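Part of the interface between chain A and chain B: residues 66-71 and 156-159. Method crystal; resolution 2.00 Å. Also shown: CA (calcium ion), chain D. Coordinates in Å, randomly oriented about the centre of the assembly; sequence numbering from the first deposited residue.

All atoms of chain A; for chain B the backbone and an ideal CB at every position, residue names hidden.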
# COMPACT_ATOMS: atom_id res chain seq x y z
N VAL A 66 -6.80 7.33 0.96
CA VAL A 66 -5.73 8.22 0.61
C VAL A 66 -4.64 8.16 1.69
O VAL A 66 -4.78 8.76 2.77
CB VAL A 66 -6.20 9.65 0.33
CG1 VAL A 66 -5.08 10.52 -0.20
CG2 VAL A 66 -7.37 9.67 -0.65
N GLU A 67 -3.56 7.41 1.38
CA GLU A 67 -2.54 7.07 2.39
C GLU A 67 -1.43 8.10 2.41
O GLU A 67 -0.63 8.08 3.35
CB GLU A 67 -1.90 5.70 2.15
CG GLU A 67 -2.84 4.55 2.48
CD GLU A 67 -3.95 4.27 1.49
OE1 GLU A 67 -3.87 4.64 0.24
OE2 GLU A 67 -4.95 3.68 1.95
N CYS A 68 -1.35 8.98 1.41
CA CYS A 68 -0.19 9.85 1.39
C CYS A 68 -0.39 11.11 0.52
O CYS A 68 -1.28 11.15 -0.31
CB CYS A 68 0.98 9.08 0.83
SG CYS A 68 0.57 8.54 -0.83
N SER A 69 0.48 12.11 0.73
CA SER A 69 0.22 13.41 0.19
C SER A 69 0.44 13.33 -1.31
O SER A 69 -0.21 13.99 -2.04
CB SER A 69 1.05 14.48 0.83
OG SER A 69 2.35 14.40 0.31
N LYS A 70 1.27 12.40 -1.78
CA LYS A 70 1.43 12.31 -3.26
C LYS A 70 0.15 11.82 -3.96
O LYS A 70 -0.15 12.24 -5.07
CB LYS A 70 2.59 11.40 -3.59
CG LYS A 70 3.94 12.05 -3.34
CD LYS A 70 5.10 11.12 -3.60
CE LYS A 70 6.36 11.58 -2.92
NZ LYS A 70 6.95 12.67 -3.73
N GLU A 71 -0.57 10.91 -3.31
CA GLU A 71 -1.81 10.37 -3.79
C GLU A 71 -2.90 11.45 -3.66
O GLU A 71 -3.68 11.61 -4.52
CB GLU A 71 -2.24 9.16 -2.98
CG GLU A 71 -3.45 8.41 -3.52
CD GLU A 71 -3.83 7.14 -2.76
OE1 GLU A 71 -3.51 7.02 -1.56
OE2 GLU A 71 -4.50 6.28 -3.34
N UNK B 156 7.85 3.27 0.12
CA UNK B 156 6.61 3.52 -0.60
C UNK B 156 6.26 5.03 -0.71
O UNK B 156 5.15 5.35 -1.03
CB UNK B 156 5.47 2.77 0.10
N UNK B 157 7.21 5.92 -0.45
CA UNK B 157 7.08 7.36 -0.72
C UNK B 157 5.81 7.97 -0.10
O UNK B 157 5.18 8.86 -0.72
CB UNK B 157 7.08 7.60 -2.23
N UNK B 158 5.42 7.47 1.07
CA UNK B 158 4.20 7.83 1.73
C UNK B 158 4.48 8.99 2.68
O UNK B 158 3.60 9.39 3.45
CB UNK B 158 3.61 6.63 2.47
N UNK B 159 5.75 9.39 2.70
CA UNK B 159 6.25 10.73 2.39
C UNK B 159 7.74 10.79 2.69
O UNK B 159 8.06 10.89 3.86
CB UNK B 159 5.50 11.80 3.18
CA CA D . -4.84 4.57 -1.80

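Chain A presents to chain B the turn that leads into the start of a helix: C68(A) sits at the N-cap, and S69(A) and K70(A) open the first turn. E67(A) and E71(A) bind the calcium ion through E67(A) OE1 and both carboxylate oxygens of E71(A), and the ion lies on the far side of C68(A) from chain B.

At position 156 the CA-to-CB bond points sideways, and nothing of residues 66-71 lies within 5.5 Å of the ideal CB, so this stretch sets little demand; many polar or small residues would do. The deposited residue is D156(B), which serves its own chain: its OD1 accepts a hydrogen bond of 2.6 Å from the OG of position 158 and a weak one of 3.2 Å from the backbone N of that position, bracing the turn.

Position 157 has phi/psi of 53/35, a left-handed conformation that glycine, asparagine or aspartate adopts most readily and other residues at some cost. The ideal CB points sideways and lies 4.1 Å from K70(A) CE, so a small side chain fits beside the lysine methylenes. The residue is C157(B), compact enough for the place; its covalent bond elsewhere in the structure gives it a role this contact does not reveal. Its backbone also takes part: C157(B) O lies 3.7 Å from K70(A) CD and accepts a hydrogen bond from a water that in turn accepts one from K70(A) N.

At position 158 the backbone comes close, its CA 3.6 Å from C68(A) CB. The ideal CB, pointing sideways, is 3.9 Å from C68(A) CB, a contact that alanine, serine or cysteine could all supply. The residue is S158(B). Its CB packs against C68(A), while its hydroxyl, in the p rotamer, makes the bond to D156(B) within its own chain. The carbonyl O accepts hydrogen bonds from two waters, one also donating to E67(A) O and the other accepting from S69(A) N, so solvent joins the two backbones where they do not bond directly.

Position 159 directs CA-to-CB sideways, with S69(A) OG 5.0 Å from the ideal CB. An acid, aspartate or glutamate, suits the hydroxyl and the nearby lysine; asparagine would offer an acceptor without the charge. The residue is D159(B), whose end comes nearer chain A. S69(A) OG lies 3.4 Å from D159(B) OD2, a weak hydrogen bond at best, and the water on K70(A) N also donates to D159(B) OD1. The residue is poorly ordered, so its side-chain distances deserve caution.

Chain B, residues 156-159: DCSD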
# COMPACT_ATOMS: atom_id res chain seq x y z
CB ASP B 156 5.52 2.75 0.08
CG ASP B 156 5.13 3.33 1.42
OD1 ASP B 156 5.70 4.37 1.80
OD2 ASP B 156 4.27 2.73 2.05
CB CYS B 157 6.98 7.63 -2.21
SG CYS B 157 8.38 7.04 -3.17
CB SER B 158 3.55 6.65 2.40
OG SER B 158 4.43 6.07 3.33
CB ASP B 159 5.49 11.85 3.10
CG ASP B 159 5.24 13.02 2.16
OD1 ASP B 159 5.44 12.83 0.93
OD2 ASP B 159 4.86 14.10 2.65
O HOH W 1 1.54 8.65 4.99
O HOH W 2 2.17 11.77 2.99
O HOH W 3 3.43 10.94 -0.24
O HOH W 4 -2.50 4.05 -2.43
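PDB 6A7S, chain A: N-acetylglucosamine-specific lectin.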